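Local structure of putative glycoside hydrolase (Bacteroides thetaiotaomicron VPI-5482, 3HBZ) at residues R66-H69 and S70-Y74; E299-A303 and G304-V308; H289-S292 and G293-I296. The protein binds calcium and is a putative glycoside hydrolase of a family that may play a role in carbohydrate metabolism. All coordinates share one frame; numbering follows the deposited sequence.

Contact 1. Residues R66-H69 and S70-Y74; sequences RDFH and SPQQY
R66 reaches forward along the chain to Y74, its guanidinium standing nearly upright on the tyrosine ring, the two planes 88° apart. NH1 lies over the middle of one face of the Y74 ring, and R66 CZ lies 4.6 Å from the Y74 ring centroid, close to the normal: a cation-pi contact made by an edge of the guanidinium. The bend at chi3 (75°) brings NH1 over the Y74 ring and to Q73 O. R66 NH1 also donates a nearly straight bond of 2.9 Å to Q73 O. That oxygen lies in the guanidinium plane, although the nitrogen sits well above the carbonyl plane.

Ring and aliphatic packing centres on F68. It takes Q72 CG over one face of its ring, a CH-pi contact with CG 4.0 Å from the F68 ring centroid, while Y74 OH meets the ring edge at F68 CZ. A flat, greasy ring suits this buried place, where P48 and V91 also touch it.

Polar bonds fix the bend before strand 72-77. D67 OD1 accepts from H69 N (3.1 Å), an Asx turn, and through its syn lone pair from H69 ND1 at 2.7 Å, with OD1 close to the plane of the imidazole, which limits its rotation. Q72, bent at chi2, folds its amide back so that NE2 donates to S70 O at 3.1 Å. A water accepts from S70 N and donates to D67 O.

The chemistry implies a split of labour: one aspartate oxygen with two donors shapes the turn, while the arginine charge is probably eased by both a carbonyl oxygen and a pi face, which would steady the group.

Contact 2. Residues E299-A303 and G304-V308; sequences EKLTA and GKYNV
K300 O and L301 O receive the backbone N-H groups that end the helix. K305 N donates to K300 O at 3.0 Å, nearly straight (168°), and G304 N to L301 O at 3.0 Å from well above the carbonyl plane. This is a Schellman motif, and G304 suits its positive phi because a CB would clash with A303 O. A water accepts from Y306 N at 2.9 Å and lies close to L301 O, to which it may donate.

The apolar contacts centre on Y306, whose ring lies against the last helical turn. Y306 CE2 comes within 3.6 Å of K300 CB, L301 CA meets the ring edge, and L301 CD1 approaches Y306 CD2 at 3.9 Å. The long methylene chain of K300 passes the phenol, while its NZ forms a salt bridge with E247; Y306 OH accepts from D297 N. Replacing Y306 with an alanine would probably open a gap beside K300 CB and L301 CD1 and leave D297 N without its hydroxyl partner.

The turn thus joins helix 298-303 to strand 306-313, with L301 and Y306 both packed on M245 of the neighbouring strand 240-247.

Contact 3. Residues H289-S292 and G293-I296; sequences HMLS and GKYI
M290, modelled as selenomethionine, extends from the end of its strand across the turn to K294, Y295 and I296. Its CB points toward the returning chain. With CG anti to the backbone N (chi1 -166°) and chi2 also extended, the side chain crosses the opening of the turn; M290 CG passes K294 O at 4.1 Å. M290 SE then lies 3.9 Å from Y295 CA and 4.2 Å from I296 CD1. At chi3 (64°) the chain bends, carrying the terminal CE of M290 to Y295 CD1 at 3.7 Å. The selenium of M290 is 5.1 Å from the Y295 ring centroid, 52° off the normal, an oblique Met-aromatic contact. The methionine that selenomethionine replaces is long, flexible and apolar, which suits this span, since it can touch backbone, ring and aliphatic branch in succession.

On the turn itself, K294 N donates to L291 O at 3.0 Å. The side chains of these two residues run side by side, L291 CB touching K294 CG at 3.8 Å. In one of the lysine's two conformers, bent at chi2 and chi4, NZ bonds to L266 O. A water donates to S292 O.

L291 to K294 form a type II beta turn. G293 takes its third position with positive phi, where a CB would collide with S292 O. This surface turn reverses the chain after strand 281-290, away from the metal sites.

Overall arrangement
From the N terminus, contact 1 comes first, rounding the bend that leads into strand 72-77 of the five-stranded mixed sheet. Much later, in the putative carbohydrate metabolism domain, contact 3 turns the chain at the end of strand 281-290, and contact 2 soon follows, closing helix 298-303 and starting strand 306-313. The three lie in series, none nested or crossing. Contacts 2 and 3 have centres about 15 Å apart and touch, Y306 OH packing against Y295 O and I296 CA, which brings the loop after strand 281-290 against helix 298-303 and the start of strand 306-313. Contact 1 stands apart, its centre about 27 Å from that of contact 2 and about 40 Å from that of contact 3.

Contact 1. Residues R66-H69 and S70-Y74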
loop_
_atom_site.group_PDB
_atom_site.type_symbol
_atom_site.label_atom_id
_atom_site.label_comp_id
_atom_site.label_asym_id
_atom_site.label_seq_id
_atom_site.Cartn_x
_atom_site.Cartn_y
_atom_site.Cartn_z
ATOM N N ARG A 66 26.638 -5.325 0.533
ATOM C CA ARG A 66 26.234 -5.722 1.875
ATOM C C ARG A 66 25.368 -6.942 1.814
ATOM O O ARG A 66 24.872 -7.312 0.739
ATOM C CB ARG A 66 25.484 -4.596 2.582
ATOM C CG ARG A 66 26.024 -3.206 2.282
ATOM C CD ARG A 66 25.229 -2.127 3.028
ATOM N NE ARG A 66 25.564 -2.084 4.448
ATOM C CZ ARG A 66 25.101 -1.161 5.282
ATOM N NH1 ARG A 66 24.296 -0.207 4.850
ATOM N NH2 ARG A 66 25.450 -1.180 6.549
ATOM N N ASP A 67 25.196 -7.536 2.993
ATOM C CA ASP A 67 24.398 -8.741 3.198
ATOM C C ASP A 67 22.989 -8.320 3.614
ATOM O O ASP A 67 22.794 -7.780 4.712
ATOM C CB ASP A 67 25.030 -9.612 4.299
ATOM C CG ASP A 67 24.369 -10.971 4.412
ATOM O OD1 ASP A 67 23.307 -11.186 3.766
ATOM O OD2 ASP A 67 24.910 -11.834 5.132
ATOM N N PHE A 68 22.020 -8.549 2.727
ATOM C CA PHE A 68 20.646 -8.121 2.943
ATOM C C PHE A 68 19.722 -9.267 3.441
ATOM O O PHE A 68 18.498 -9.174 3.415
ATOM C CB PHE A 68 20.112 -7.479 1.667
ATOM C CG PHE A 68 20.650 -6.100 1.437
ATOM C CD1 PHE A 68 20.016 -5.004 1.992
ATOM C CD2 PHE A 68 21.826 -5.898 0.722
ATOM C CE1 PHE A 68 20.527 -3.725 1.802
ATOM C CE2 PHE A 68 22.343 -4.616 0.537
ATOM C CZ PHE A 68 21.698 -3.538 1.066
ATOM N N HIS A 69 20.314 -10.334 3.942
ATOM C CA HIS A 69 19.545 -11.270 4.743
ATOM C C HIS A 69 18.752 -10.547 5.857
ATOM O O HIS A 69 17.617 -10.925 6.145
ATOM C CB HIS A 69 20.444 -12.368 5.270
ATOM C CG HIS A 69 20.703 -13.436 4.256
ATOM N ND1 HIS A 69 21.832 -13.454 3.464
ATOM C CD2 HIS A 69 19.943 -14.487 3.862
ATOM C CE1 HIS A 69 21.770 -14.497 2.650
ATOM N NE2 HIS A 69 20.637 -15.141 2.874
ATOM N N SER A 70 19.344 -9.500 6.437
ATOM C CA SER A 70 18.635 -8.589 7.328
ATOM C C SER A 70 18.711 -7.198 6.767
ATOM O O SER A 70 19.658 -6.876 6.055
ATOM C CB SER A 70 19.267 -8.554 8.706
ATOM O OG SER A 70 18.999 -9.738 9.380
ATOM N N PRO A 71 17.726 -6.350 7.099
ATOM C CA PRO A 71 17.749 -4.996 6.548
ATOM C C PRO A 71 18.987 -4.256 7.017
ATOM O O PRO A 71 19.474 -4.523 8.102
ATOM C CB PRO A 71 16.493 -4.346 7.131
ATOM C CG PRO A 71 15.578 -5.491 7.443
ATOM C CD PRO A 71 16.517 -6.583 7.916
ATOM N N GLN A 72 19.475 -3.350 6.184
ATOM C CA GLN A 72 20.723 -2.657 6.403
ATOM C C GLN A 72 20.416 -1.183 6.435
ATOM O O GLN A 72 19.588 -0.712 5.645
ATOM C CB GLN A 72 21.671 -2.936 5.226
ATOM C CG GLN A 72 22.070 -4.377 5.097
ATOM C CD GLN A 72 22.872 -4.835 6.290
ATOM O OE1 GLN A 72 23.841 -4.205 6.676
ATOM N NE2 GLN A 72 22.451 -5.918 6.889
ATOM N N GLN A 73 21.066 -0.464 7.342
ATOM C CA GLN A 73 20.853 0.971 7.497
ATOM C C GLN A 73 21.945 1.807 6.825
ATOM O O GLN A 73 23.131 1.476 6.868
ATOM C CB GLN A 73 20.823 1.363 8.977
ATOM C CG GLN A 73 19.675 0.741 9.776
ATOM C CD GLN A 73 19.487 1.408 11.107
ATOM O OE1 GLN A 73 20.201 2.348 11.446
ATOM N NE2 GLN A 73 18.515 0.942 11.867
ATOM N N TYR A 74 21.523 2.910 6.229
ATOM C CA TYR A 74 22.394 3.922 5.685
ATOM C C TYR A 74 22.017 5.275 6.258
ATOM O O TYR A 74 20.841 5.555 6.476
ATOM C CB TYR A 74 22.212 4.046 4.163
ATOM C CG TYR A 74 22.547 2.815 3.316
ATOM C CD1 TYR A 74 21.724 1.705 3.305
ATOM C CD2 TYR A 74 23.661 2.795 2.480
ATOM C CE1 TYR A 74 22.000 0.597 2.488
ATOM C CE2 TYR A 74 23.952 1.697 1.673
ATOM C CZ TYR A 74 23.112 0.605 1.671
ATOM O OH TYR A 74 23.391 -0.477 0.888
HETATM O O HOH W 1 22.088 -9.090 6.701
#

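Contact 2. Residues E299-A303 and G304-V308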
loop_
_atom_site.group_PDB
_atom_site.type_symbol
_atom_site.label_atom_id
_atom_site.label_comp_id
_atom_site.label_asym_id
_atom_site.label_seq_id
_atom_site.Cartn_x
_atom_site.Cartn_y
_atom_site.Cartn_z
ATOM N N GLU A 299 4.229 -18.389 -19.534
ATOM C CA GLU A 299 5.586 -17.861 -19.549
ATOM C C GLU A 299 5.673 -16.428 -18.963
ATOM O O GLU A 299 6.628 -16.120 -18.253
ATOM C CB GLU A 299 6.186 -17.905 -20.954
ATOM C CG GLU A 299 6.402 -19.356 -21.504
ATOM N N LYS A 300 4.694 -15.564 -19.248
ATOM C CA LYS A 300 4.687 -14.235 -18.620
ATOM C C LYS A 300 4.534 -14.402 -17.117
ATOM O O LYS A 300 5.183 -13.710 -16.334
ATOM C CB LYS A 300 3.579 -13.360 -19.216
ATOM C CG LYS A 300 3.863 -12.936 -20.688
ATOM C CD LYS A 300 2.776 -11.982 -21.221
ATOM C CE LYS A 300 3.003 -11.634 -22.690
ATOM N NZ LYS A 300 2.164 -10.481 -23.081
ATOM N N LEU A 301 3.677 -15.337 -16.713
ATOM C CA LEU A 301 3.400 -15.557 -15.298
ATOM C C LEU A 301 4.670 -15.946 -14.535
ATOM O O LEU A 301 5.018 -15.323 -13.526
ATOM C CB LEU A 301 2.363 -16.639 -15.131
ATOM C CG LEU A 301 1.777 -16.877 -13.737
ATOM C CD1 LEU A 301 1.006 -15.611 -13.268
ATOM C CD2 LEU A 301 0.882 -18.133 -13.770
ATOM N N THR A 302 5.372 -16.954 -15.046
ATOM C CA THR A 302 6.570 -17.456 -14.394
ATOM C C THR A 302 7.667 -16.375 -14.418
ATOM O O THR A 302 8.449 -16.290 -13.478
ATOM C CB THR A 302 7.050 -18.809 -15.011
ATOM O OG1 THR A 302 7.197 -18.639 -16.413
ATOM C CG2 THR A 302 6.033 -19.955 -14.745
ATOM N N ALA A 303 7.700 -15.542 -15.466
ATOM C CA ALA A 303 8.654 -14.438 -15.552
ATOM C C ALA A 303 8.315 -13.238 -14.658
ATOM O O ALA A 303 9.119 -12.312 -14.561
ATOM C CB ALA A 303 8.833 -13.978 -17.004
ATOM N N GLY A 304 7.132 -13.233 -14.035
ATOM C CA GLY A 304 6.755 -12.141 -13.150
ATOM C C GLY A 304 6.166 -10.903 -13.827
ATOM O O GLY A 304 6.226 -9.806 -13.256
ATOM N N LYS A 305 5.571 -11.085 -15.004
ATOM C CA LYS A 305 4.936 -10.001 -15.782
ATOM C C LYS A 305 3.512 -9.649 -15.340
ATOM O O LYS A 305 2.892 -8.783 -15.952
ATOM C CB LYS A 305 4.878 -10.378 -17.276
ATOM C CG LYS A 305 6.204 -10.637 -17.958
ATOM C CD LYS A 305 7.129 -9.445 -17.840
ATOM C CE LYS A 305 8.379 -9.572 -18.736
ATOM N NZ LYS A 305 9.311 -8.447 -18.392
ATOM N N TYR A 306 2.992 -10.296 -14.291
ATOM C CA TYR A 306 1.658 -9.942 -13.755
ATOM C C TYR A 306 1.788 -9.503 -12.317
ATOM O O TYR A 306 2.588 -10.057 -11.556
ATOM C CB TYR A 306 0.643 -11.116 -13.846
ATOM C CG TYR A 306 0.343 -11.586 -15.261
ATOM C CD1 TYR A 306 -0.589 -10.929 -16.068
ATOM C CD2 TYR A 306 0.987 -12.687 -15.792
ATOM C CE1 TYR A 306 -0.851 -11.345 -17.361
ATOM C CE2 TYR A 306 0.715 -13.125 -17.079
ATOM C CZ TYR A 306 -0.207 -12.442 -17.861
ATOM O OH TYR A 306 -0.448 -12.871 -19.149
ATOM N N ASN A 307 0.994 -8.492 -11.961
ATOM C CA ASN A 307 0.852 -8.049 -10.615
ATOM C C ASN A 307 -0.538 -8.349 -10.128
ATOM O O ASN A 307 -1.521 -8.338 -10.903
ATOM C CB ASN A 307 1.032 -6.524 -10.521
ATOM C CG ASN A 307 2.481 -6.081 -10.587
ATOM O OD1 ASN A 307 3.389 -6.890 -10.820
ATOM N ND2 ASN A 307 2.701 -4.767 -10.388
ATOM N N VAL A 308 -0.632 -8.515 -8.813
ATOM C CA VAL A 308 -1.897 -8.628 -8.150
ATOM C C VAL A 308 -1.946 -7.554 -7.093
ATOM O O VAL A 308 -0.924 -7.279 -6.434
ATOM C CB VAL A 308 -2.101 -10.024 -7.489
ATOM C CG1 VAL A 308 -3.307 -9.955 -6.527
ATOM C CG2 VAL A 308 -2.344 -11.098 -8.594
HETATM O O HOH W 2 3.749 -12.866 -13.071
#

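Contact 3. Residues H289-S292 and G293-I296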
loop_
_atom_site.group_PDB
_atom_site.type_symbol
_atom_site.label_atom_id
_atom_site.label_comp_id
_atom_site.label_asym_id
_atom_site.label_seq_id
_atom_site.Cartn_x
_atom_site.Cartn_y
_atom_site.Cartn_z
ATOM N N HIS A 289 -12.681 -13.271 -11.631
ATOM C CA HIS A 289 -13.262 -13.409 -12.950
ATOM C C HIS A 289 -12.157 -13.141 -13.996
ATOM O O HIS A 289 -11.634 -12.059 -13.991
ATOM C CB HIS A 289 -14.312 -12.331 -13.170
ATOM C CG HIS A 289 -15.576 -12.510 -12.397
ATOM N ND1 HIS A 289 -16.810 -12.574 -13.009
ATOM C CD2 HIS A 289 -15.812 -12.551 -11.063
ATOM C CE1 HIS A 289 -17.750 -12.695 -12.084
ATOM N NE2 HIS A 289 -17.171 -12.696 -10.894
HETATM N N MSE A 290 -11.857 -14.058 -14.924
HETATM C CA MSE A 290 -10.966 -13.682 -16.004
HETATM C C MSE A 290 -11.757 -12.923 -17.064
HETATM O O MSE A 290 -12.759 -13.417 -17.567
HETATM C CB MSE A 290 -10.260 -14.865 -16.611
HETATM C CG MSE A 290 -9.073 -14.439 -17.502
HETATM SE SE MSE A 290 -8.022 -15.921 -18.007
HETATM C CE MSE A 290 -9.219 -16.976 -19.075
ATOM N N LEU A 291 -11.288 -11.728 -17.397
ATOM C CA LEU A 291 -12.027 -10.811 -18.270
ATOM C C LEU A 291 -12.083 -11.246 -19.707
ATOM O O LEU A 291 -11.202 -11.990 -20.201
ATOM C CB LEU A 291 -11.416 -9.408 -18.201
ATOM C CG LEU A 291 -11.337 -8.820 -16.784
ATOM C CD1 LEU A 291 -10.738 -7.417 -16.847
ATOM C CD2 LEU A 291 -12.710 -8.803 -16.091
ATOM N N SER A 292 -13.134 -10.790 -20.386
ATOM C CA SER A 292 -13.370 -11.155 -21.777
ATOM C C SER A 292 -12.174 -10.777 -22.682
ATOM O O SER A 292 -11.620 -9.720 -22.543
ATOM C CB SER A 292 -14.615 -10.434 -22.268
ATOM O OG SER A 292 -14.961 -10.967 -23.509
ATOM N N GLY A 293 -11.774 -11.674 -23.558
ATOM C CA GLY A 293 -10.654 -11.436 -24.464
ATOM C C GLY A 293 -9.306 -11.295 -23.759
ATOM O O GLY A 293 -8.352 -10.829 -24.362
ATOM N N LYS A 294 -9.210 -11.652 -22.479
ATOM C CA LYS A 294 -7.920 -11.638 -21.800
ATOM C C LYS A 294 -7.505 -13.081 -21.480
ATOM O O LYS A 294 -8.339 -14.006 -21.498
ATOM C CB LYS A 294 -7.978 -10.773 -20.540
ATOM C CG LYS A 294 -8.604 -9.373 -20.731
ATOM C CD LYS A 294 -7.684 -8.317 -21.366
ATOM C CE LYS A 294 -8.371 -6.924 -21.473
ATOM N NZ LYS A 294 -8.773 -6.272 -20.151
ATOM N N TYR A 295 -6.206 -13.276 -21.245
ATOM C CA TYR A 295 -5.664 -14.600 -20.877
ATOM C C TYR A 295 -4.380 -14.462 -20.062
ATOM O O TYR A 295 -3.629 -13.507 -20.232
ATOM C CB TYR A 295 -5.387 -15.446 -22.105
ATOM C CG TYR A 295 -5.301 -16.929 -21.795
ATOM C CD1 TYR A 295 -6.428 -17.635 -21.355
ATOM C CD2 TYR A 295 -4.110 -17.640 -21.968
ATOM C CE1 TYR A 295 -6.368 -18.983 -21.083
ATOM C CE2 TYR A 295 -4.040 -18.997 -21.702
ATOM C CZ TYR A 295 -5.180 -19.669 -21.258
ATOM O OH TYR A 295 -5.137 -21.022 -20.986
ATOM N N ILE A 296 -4.172 -15.383 -19.131
ATOM C CA ILE A 296 -2.953 -15.435 -18.335
ATOM C C ILE A 296 -1.950 -16.326 -19.040
ATOM O O ILE A 296 -2.123 -17.531 -19.149
ATOM C CB ILE A 296 -3.225 -15.921 -16.880
ATOM C CG1 ILE A 296 -4.193 -14.954 -16.193
ATOM C CG2 ILE A 296 -1.914 -15.963 -16.083
ATOM C CD1 ILE A 296 -5.097 -15.560 -15.020
HETATM O O HOH W 3 -11.734 -7.462 -21.238
#